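Local structure of OLD nuclease (Thermus scotoductus, 6P74) at residues 125-128 and 129-133; 179-182 and 183-186; 196-199 and 200-203; 247-250 and 251-254. The protein degrades linear or supercoiled double-stranded DNA from 5' to 3', nicks and linearizes circular DNA, and hydrolyses ATP when stimulated by DNA. All coordinates share one frame; numbering follows the deposited sequence.

How the contacts relate
From the N terminus, contact 1 comes first, on the short helix 127-132 of the ATPase region, against the antiparallel sheet. Contacts 2 and 3 follow in the dimerization domain, on the consecutive helices 170-184 and 187-205; their centres lie about 22 Å apart. Contact 4 sits near the start of helix 246-266, where the chain has returned to the ATPase region. Each contact is a turn or two of local helix, so none closes a long loop, and the four run in series without nesting or crossing. Contacts 2, 3 and 4 all touch the second subunit, and Ala-200 of contact 3 packs on Ala-254 of that subunit, the residue that ends contact 4.

Contact 1: residues 125-128 and 129-133; sequences VGTD and MRNHA
Thr-127 lays its methyl CG2 alongside the amide of Asn-131 one turn on, 3.4 Å from ND2 of Asn-131, the two side chains pointing the same way. CG2 of Thr-127 stands anti to its own backbone N (OG1 chi1 -67°), which carries the methyl toward the following turn. The amide carbon CG of Asn-131 also sits 3.3 Å from Thr-127 O, the carbonyl that accepts the nearly straight bond from Asn-131 N at 2.8 Å. At the start of the turn Gly-126 is the N-cap, and its O receives Arg-130 N at 2.9 Å. Val-125, just ahead of it, sets CG2 4.1 Å from Arg-130 CB and 4.2 Å from Met-129 SD. The Met-129 chain, extended through CG and bent at its last torsion (chi3 -78°), turns its end away toward Ile-87 and Phe-90 of strand 85-97. Arg-130 leads the other way, and its NE bonds to Val-44 O. His-132 N closes on Asp-128 O at 3.0 Å, while its ring meets those of Phe-76 and Tyr-80. This is a short, N-capped alpha-helix laid against the antiparallel sheet of the ATPase region, with Met-129 buried against strands 79-82, 85-97 and 100-109.

Contact 2: residues 179-182 and 183-186; sequences QAMD and LLRT
Arg-185 folds back over the turn before it, starting with CB, 3.6 Å from Met-181 O. CG follows at 3.5 Å from the same Met-181 O, having left CB anti to the carbonyl carbon (chi1 -81°), and a bend at chi3 then swings the guanidinium across the Met-181 side chain. NE of Arg-185 passes 3.8 Å from Asp-182 OD1, too far for a bond. Met-181 CB lies over one face of the guanidinium, 3.4 Å from Arg-185 NH2, and the methyl CE of Met-181 reaches 3.3 Å from Arg-185 NH1. At the edge, NH2 of Arg-185 gives a salt-bridging hydrogen bond of 3.2 Å to Asp-182 OD1. The oxygen is nearly in the guanidinium plane and is met on its syn side, though well out of the carboxylate plane; the two planes are 64° apart. Beside it, Met-181 SD touches Leu-184 CD1 at 4.2 Å, and Leu-184 goes on to Phe-173 of the second subunit. The backbone bonds between the two segments are weak, Arg-185 N being shared between Met-181 O and Asp-182 O. NH2 of Arg-185 also pairs with Glu-178, and two carboxylates on one nitrogen would be expected to offset the arginine's charge locally.

Contact 3: residues 196-199 and 200-203; sequences IAET and AKQM
Both segments belong to one regular alpha-helix, 187-205, and four successive i to i+4 bonds join them. Ala-200 N to Ile-196 O, at 2.9 Å, and Met-203 N to Thr-199 O run nearly straight along their carbonyls, whereas the donors Lys-201 N and Gln-202 N come in tilted by 30° and 25° from the carbonyl planes. The side chains follow that ladder. Ala-200 CB rests 3.4 Å from Ile-196 O. Lys-201 sends CB and CG past Ala-197 O, CG at 3.4 Å from that oxygen, because CG leaves anti to the carbonyl carbon (chi1 -83°); beyond it the extended chain slants outward and back toward the N-terminal turn, passing Glu-198, whose OE2 lies 4.3 Å from CD of Lys-201. On the buried side, Met-203 curls over Thr-199 O with CG 3.4 Å from that oxygen. Thr-199 turns OG1 back to Thr-195 O, which satisfies the hydroxyl within the helix. Ile-196, Thr-199, Ala-200 and Met-203 face Gly-258, Glu-261, Ala-254 and Tyr-289 of the second subunit. The face known to meet the partner is thus uncharged, with its hydroxyl paired inward. Glu-198 is exposed and Lys-201 partly so; with OE2 of Glu-198 4.8 Å from NZ of Lys-201 they form no salt bridge, though a weak electrostatic attraction is possible.

Contact 4: residues 247-250 and 251-254; sequences LGLG and IQSA
Gly-250 O accepts the amide of Ala-254 at 2.9 Å, the shortest of four i to i+4 bonds that link residues 247-250 to 251-254. The other three are only slightly longer, and all four donors are tilted by about 20° from their carbonyl planes, the even pitch of an undistorted alpha-helix. Leu-249 O, which takes the amide of Ser-253, also has Ser-253 OG 3.3 Å away. That hydroxyl, set beside the backbone N of its own residue (chi1 -70°), is hydrogen-bonded to Met-280 O, which ties helix 246-266 to the loop that follows strand 272-276. Ile-251 brings CG1 to 3.3 Å from Leu-247 O, and its CD1 then runs on to touch Leu-247 CG at 4.4 Å, the one apolar side-chain contact across the segments. Gln-252, extended beyond CG, reaches outward from the helix with a slight lean back toward the preceding turn, its CG 3.7 Å from Gly-248 O, and ends with OE1 4.3 Å from Leu-249 CD2; its side chain also touches Tyr-235 of strand 232-235. From the second subunit, Leu-204 packs on Ile-251 and Ala-254, Lys-209 on Leu-247, and Arg-53 on Leu-249. Between the two segments the hydrogen bonds are all backbone ones, the serine hydroxyl tying the helix to the 280 region of the same chain, while isoleucine, alanine and leucine side chains offer the partner subunit a mainly apolar surface.

Contact 1: residues 125-128 and 129-133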
loop_
_atom_site.group_PDB
_atom_site.type_symbol
_atom_site.label_atom_id
_atom_site.label_comp_id
_atom_site.label_asym_id
_atom_site.label_seq_id
_atom_site.Cartn_x
_atom_site.Cartn_y
_atom_site.Cartn_z
ATOM N N VAL A 125 -26.043 7.208 5.221
ATOM C CA VAL A 125 -25.510 6.103 6.010
ATOM C C VAL A 125 -24.998 6.651 7.338
ATOM O O VAL A 125 -24.102 7.500 7.367
ATOM C CB VAL A 125 -24.405 5.364 5.244
ATOM C CG1 VAL A 125 -23.217 6.286 4.975
ATOM C CG2 VAL A 125 -23.962 4.118 6.018
ATOM N N GLY A 126 -25.582 6.179 8.443
ATOM C CA GLY A 126 -25.173 6.596 9.769
ATOM C C GLY A 126 -24.191 5.611 10.407
ATOM O O GLY A 126 -23.902 4.533 9.877
ATOM N N THR A 127 -23.690 6.009 11.575
ATOM C CA THR A 127 -22.700 5.217 12.302
ATOM C C THR A 127 -23.227 3.825 12.626
ATOM O O THR A 127 -22.617 2.811 12.262
ATOM C CB THR A 127 -22.301 5.951 13.588
ATOM O OG1 THR A 127 -21.584 7.148 13.259
ATOM C CG2 THR A 127 -21.434 5.064 14.473
ATOM N N ASP A 128 -24.351 3.756 13.341
ATOM C CA ASP A 128 -24.914 2.459 13.706
ATOM C C ASP A 128 -25.141 1.603 12.472
ATOM O O ASP A 128 -24.927 0.387 12.499
ATOM C CB ASP A 128 -26.229 2.649 14.463
ATOM C CG ASP A 128 -26.099 3.618 15.629
ATOM O OD1 ASP A 128 -25.579 3.215 16.697
ATOM O OD2 ASP A 128 -26.504 4.790 15.462
ATOM N N MET A 129 -25.575 2.231 11.379
ATOM C CA MET A 129 -25.882 1.499 10.166
ATOM C C MET A 129 -24.623 0.891 9.567
ATOM O O MET A 129 -24.608 -0.285 9.203
ATOM C CB MET A 129 -26.568 2.417 9.161
ATOM C CG MET A 129 -26.997 1.697 7.866
ATOM S SD MET A 129 -27.910 2.792 6.750
ATOM C CE MET A 129 -29.492 2.785 7.540
ATOM N N ARG A 130 -23.547 1.671 9.468
ATOM C CA ARG A 130 -22.327 1.127 8.894
ATOM C C ARG A 130 -21.674 0.110 9.827
ATOM O O ARG A 130 -21.190 -0.927 9.363
ATOM C CB ARG A 130 -21.345 2.243 8.548
ATOM C CG ARG A 130 -20.285 1.801 7.532
ATOM C CD ARG A 130 -19.218 2.860 7.382
ATOM N NE ARG A 130 -17.902 2.306 7.668
ATOM C CZ ARG A 130 -17.342 2.309 8.869
ATOM N NH1 ARG A 130 -17.982 2.849 9.897
ATOM N NH2 ARG A 130 -16.148 1.779 9.042
ATOM N N ASN A 131 -21.648 0.383 11.141
ATOM C CA ASN A 131 -21.058 -0.579 12.066
ATOM C C ASN A 131 -21.816 -1.896 12.069
ATOM O O ASN A 131 -21.241 -2.937 12.414
ATOM C CB ASN A 131 -21.006 -0.015 13.475
ATOM C CG ASN A 131 -20.080 1.187 13.593
ATOM O OD1 ASN A 131 -19.307 1.489 12.679
ATOM N ND2 ASN A 131 -20.165 1.890 14.726
ATOM N N HIS A 132 -23.093 -1.870 11.694
ATOM C CA HIS A 132 -23.851 -3.095 11.478
ATOM C C HIS A 132 -23.018 -4.133 10.738
ATOM O O HIS A 132 -22.951 -5.298 11.144
ATOM C CB HIS A 132 -25.121 -2.768 10.687
ATOM C CG HIS A 132 -25.915 -3.962 10.263
ATOM N ND1 HIS A 132 -26.448 -4.860 11.163
ATOM C CD2 HIS A 132 -26.288 -4.394 9.033
ATOM C CE1 HIS A 132 -27.106 -5.802 10.504
ATOM N NE2 HIS A 132 -27.035 -5.536 9.209
ATOM N N ALA A 133 -22.374 -3.719 9.646
ATOM C CA ALA A 133 -21.755 -4.635 8.698
ATOM C C ALA A 133 -20.229 -4.590 8.711
ATOM O O ALA A 133 -19.603 -5.130 7.790
ATOM C CB ALA A 133 -22.268 -4.346 7.285
#

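Contact 2: residues 179-182 and 183-186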
loop_
_atom_site.group_PDB
_atom_site.type_symbol
_atom_site.label_atom_id
_atom_site.label_comp_id
_atom_site.label_asym_id
_atom_site.label_seq_id
_atom_site.Cartn_x
_atom_site.Cartn_y
_atom_site.Cartn_z
ATOM N N GLN A 179 0.504 3.832 40.220
ATOM C CA GLN A 179 1.655 3.482 41.039
ATOM C C GLN A 179 2.818 3.003 40.178
ATOM O O GLN A 179 3.981 3.337 40.440
ATOM C CB GLN A 179 1.228 2.415 42.050
ATOM C CG GLN A 179 2.208 2.070 43.138
ATOM C CD GLN A 179 1.596 1.083 44.127
ATOM O OE1 GLN A 179 0.437 1.230 44.518
ATOM N NE2 GLN A 179 2.363 0.059 44.513
ATOM N N ALA A 180 2.527 2.220 39.140
ATOM C CA ALA A 180 3.588 1.752 38.257
ATOM C C ALA A 180 4.096 2.873 37.362
ATOM O O ALA A 180 5.302 2.974 37.111
ATOM C CB ALA A 180 3.093 0.574 37.424
ATOM N N MET A 181 3.196 3.726 36.866
ATOM C CA MET A 181 3.638 4.857 36.053
ATOM C C MET A 181 4.540 5.806 36.838
ATOM O O MET A 181 5.436 6.429 36.256
ATOM C CB MET A 181 2.433 5.611 35.487
ATOM C CG MET A 181 1.879 5.011 34.202
ATOM S SD MET A 181 3.099 4.920 32.857
ATOM C CE MET A 181 3.435 6.664 32.613
ATOM N N ASP A 182 4.332 5.922 38.154
ATOM C CA ASP A 182 5.171 6.805 38.957
ATOM C C ASP A 182 6.607 6.309 39.046
ATOM O O ASP A 182 7.527 7.124 39.179
ATOM C CB ASP A 182 4.585 6.965 40.359
ATOM C CG ASP A 182 3.328 7.813 40.368
ATOM O OD1 ASP A 182 3.117 8.568 39.388
ATOM O OD2 ASP A 182 2.556 7.719 41.350
ATOM N N LEU A 183 6.822 4.988 38.996
ATOM C CA LEU A 183 8.190 4.471 38.979
ATOM C C LEU A 183 8.922 4.882 37.709
ATOM O O LEU A 183 10.157 4.976 37.707
ATOM C CB LEU A 183 8.193 2.946 39.108
ATOM C CG LEU A 183 8.230 2.338 40.503
ATOM C CD1 LEU A 183 7.181 2.963 41.395
ATOM C CD2 LEU A 183 8.005 0.849 40.376
ATOM N N LEU A 184 8.178 5.115 36.623
ATOM C CA LEU A 184 8.777 5.532 35.362
ATOM C C LEU A 184 9.008 7.034 35.302
ATOM O O LEU A 184 9.958 7.486 34.647
ATOM C CB LEU A 184 7.886 5.116 34.195
ATOM C CG LEU A 184 7.625 3.621 34.095
ATOM C CD1 LEU A 184 6.963 3.305 32.759
ATOM C CD2 LEU A 184 8.929 2.845 34.288
ATOM N N ARG A 185 8.165 7.818 35.971
ATOM C CA ARG A 185 8.145 9.260 35.759
ATOM C C ARG A 185 9.343 9.647 36.630
ATOM O O ARG A 185 9.240 9.928 37.823
ATOM C CB ARG A 185 6.764 9.810 36.076
ATOM C CG ARG A 185 5.831 9.588 34.875
ATOM C CD ARG A 185 4.588 10.446 34.931
ATOM N NE ARG A 185 3.661 9.890 35.906
ATOM C CZ ARG A 185 2.518 9.299 35.588
ATOM N NH1 ARG A 185 2.151 9.218 34.310
ATOM N NH2 ARG A 185 1.742 8.806 36.549
ATOM N N THR A 186 10.500 9.673 35.968
ATOM C CA THR A 186 11.696 10.384 36.411
ATOM C C THR A 186 11.505 11.875 36.148
ATOM O O THR A 186 10.626 12.270 35.376
ATOM C CB THR A 186 12.833 9.841 35.533
ATOM O OG1 THR A 186 12.527 10.089 34.157
ATOM C CG2 THR A 186 13.058 8.349 35.745
#

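Contact 3: residues 196-199 and 200-203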
loop_
_atom_site.group_PDB
_atom_site.type_symbol
_atom_site.label_atom_id
_atom_site.label_comp_id
_atom_site.label_asym_id
_atom_site.label_seq_id
_atom_site.Cartn_x
_atom_site.Cartn_y
_atom_site.Cartn_z
ATOM N N ILE A 196 6.475 17.830 25.121
ATOM C CA ILE A 196 5.546 17.288 24.131
ATOM C C ILE A 196 4.157 17.907 24.298
ATOM O O ILE A 196 3.594 18.487 23.360
ATOM C CB ILE A 196 5.491 15.754 24.225
ATOM C CG1 ILE A 196 6.873 15.156 23.970
ATOM C CG2 ILE A 196 4.455 15.184 23.240
ATOM C CD1 ILE A 196 6.907 13.623 24.012
ATOM N N ALA A 197 3.591 17.800 25.500
ATOM C CA ALA A 197 2.203 18.193 25.711
ATOM C C ALA A 197 2.005 19.690 25.518
ATOM O O ALA A 197 1.002 20.119 24.939
ATOM C CB ALA A 197 1.744 17.776 27.112
ATOM N N GLU A 198 2.932 20.503 26.018
ATOM C CA GLU A 198 2.784 21.940 25.848
ATOM C C GLU A 198 2.898 22.320 24.381
ATOM O O GLU A 198 2.149 23.173 23.897
ATOM C CB GLU A 198 3.821 22.700 26.683
ATOM C CG GLU A 198 3.603 22.655 28.198
ATOM C CD GLU A 198 2.277 23.274 28.641
ATOM O OE1 GLU A 198 2.269 24.452 29.070
ATOM O OE2 GLU A 198 1.240 22.576 28.564
ATOM N N THR A 199 3.826 21.695 23.657
ATOM C CA THR A 199 3.988 22.023 22.249
ATOM C C THR A 199 2.760 21.609 21.455
ATOM O O THR A 199 2.193 22.414 20.703
ATOM C CB THR A 199 5.251 21.358 21.700
ATOM O OG1 THR A 199 6.397 21.918 22.347
ATOM C CG2 THR A 199 5.379 21.556 20.206
ATOM N N ALA A 200 2.316 20.359 21.630
ATOM C CA ALA A 200 1.091 19.915 20.976
ATOM C C ALA A 200 -0.080 20.853 21.263
ATOM O O ALA A 200 -0.882 21.147 20.368
ATOM C CB ALA A 200 0.751 18.491 21.408
ATOM N N LYS A 201 -0.201 21.332 22.505
ATOM C CA LYS A 201 -1.339 22.188 22.831
ATOM C C LYS A 201 -1.228 23.528 22.128
ATOM O O LYS A 201 -2.237 24.092 21.696
ATOM C CB LYS A 201 -1.466 22.382 24.339
ATOM C CG LYS A 201 -2.195 21.252 25.052
ATOM C CD LYS A 201 -2.426 21.619 26.508
ATOM C CE LYS A 201 -2.984 20.447 27.302
ATOM N NZ LYS A 201 -3.244 20.854 28.716
ATOM N N GLN A 202 -0.007 24.048 21.998
ATOM C CA GLN A 202 0.194 25.276 21.243
ATOM C C GLN A 202 -0.140 25.073 19.763
ATOM O O GLN A 202 -0.806 25.913 19.148
ATOM C CB GLN A 202 1.633 25.760 21.432
ATOM C CG GLN A 202 1.973 27.038 20.694
ATOM C CD GLN A 202 3.456 27.357 20.729
ATOM O OE1 GLN A 202 4.270 26.539 21.167
ATOM N NE2 GLN A 202 3.818 28.549 20.262
ATOM N N MET A 203 0.302 23.959 19.174
ATOM C CA MET A 203 -0.091 23.673 17.799
ATOM C C MET A 203 -1.606 23.594 17.669
ATOM O O MET A 203 -2.168 24.013 16.654
ATOM C CB MET A 203 0.538 22.368 17.303
ATOM C CG MET A 203 2.048 22.303 17.338
ATOM S SD MET A 203 2.927 23.682 16.566
ATOM C CE MET A 203 3.040 24.827 17.921
#

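Contact 4: residues 247-250 and 251-254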
loop_
_atom_site.group_PDB
_atom_site.type_symbol
_atom_site.label_atom_id
_atom_site.label_comp_id
_atom_site.label_asym_id
_atom_site.label_seq_id
_atom_site.Cartn_x
_atom_site.Cartn_y
_atom_site.Cartn_z
ATOM N N LEU A 247 11.244 -16.437 12.644
ATOM C CA LEU A 247 10.733 -17.128 13.824
ATOM C C LEU A 247 9.644 -16.304 14.498
ATOM O O LEU A 247 8.582 -16.828 14.854
ATOM C CB LEU A 247 11.879 -17.418 14.799
ATOM C CG LEU A 247 11.538 -18.169 16.093
ATOM C CD1 LEU A 247 11.200 -19.629 15.806
ATOM C CD2 LEU A 247 12.663 -18.055 17.124
ATOM N N GLY A 248 9.893 -15.004 14.670
ATOM C CA GLY A 248 8.877 -14.136 15.241
ATOM C C GLY A 248 7.599 -14.121 14.425
ATOM O O GLY A 248 6.496 -14.123 14.977
ATOM N N LEU A 249 7.726 -14.114 13.098
ATOM C CA LEU A 249 6.533 -14.089 12.258
ATOM C C LEU A 249 5.712 -15.359 12.433
ATOM O O LEU A 249 4.477 -15.303 12.517
ATOM C CB LEU A 249 6.929 -13.901 10.797
ATOM C CG LEU A 249 7.486 -12.517 10.451
ATOM C CD1 LEU A 249 8.166 -12.542 9.078
ATOM C CD2 LEU A 249 6.393 -11.442 10.512
ATOM N N GLY A 250 6.384 -16.519 12.479
ATOM C CA GLY A 250 5.677 -17.766 12.717
ATOM C C GLY A 250 4.977 -17.792 14.064
ATOM O O GLY A 250 3.855 -18.289 14.182
ATOM N N ILE A 251 5.630 -17.255 15.096
ATOM C CA ILE A 251 5.013 -17.198 16.416
ATOM C C ILE A 251 3.750 -16.352 16.371
ATOM O O ILE A 251 2.718 -16.714 16.948
ATOM C CB ILE A 251 6.019 -16.658 17.447
ATOM C CG1 ILE A 251 7.134 -17.672 17.691
ATOM C CG2 ILE A 251 5.320 -16.288 18.758
ATOM C CD1 ILE A 251 8.160 -17.168 18.669
ATOM N N GLN A 252 3.805 -15.210 15.683
ATOM C CA GLN A 252 2.637 -14.340 15.628
ATOM C C GLN A 252 1.506 -14.969 14.838
ATOM O O GLN A 252 0.331 -14.736 15.155
ATOM C CB GLN A 252 3.013 -12.985 15.040
ATOM C CG GLN A 252 3.601 -12.050 16.076
ATOM C CD GLN A 252 4.291 -10.849 15.460
ATOM O OE1 GLN A 252 4.403 -10.745 14.235
ATOM N NE2 GLN A 252 4.760 -9.930 16.310
ATOM N N SER A 253 1.835 -15.754 13.805
ATOM C CA SER A 253 0.816 -16.511 13.081
ATOM C C SER A 253 0.199 -17.577 13.969
ATOM O O SER A 253 -1.013 -17.824 13.906
ATOM C CB SER A 253 1.419 -17.167 11.843
ATOM O OG SER A 253 1.735 -16.195 10.887
ATOM N N ALA A 254 1.031 -18.245 14.771
ATOM C CA ALA A 254 0.526 -19.245 15.696
ATOM C C ALA A 254 -0.400 -18.613 16.731
ATOM O O ALA A 254 -1.425 -19.197 17.095
ATOM C CB ALA A 254 1.695 -19.970 16.367
#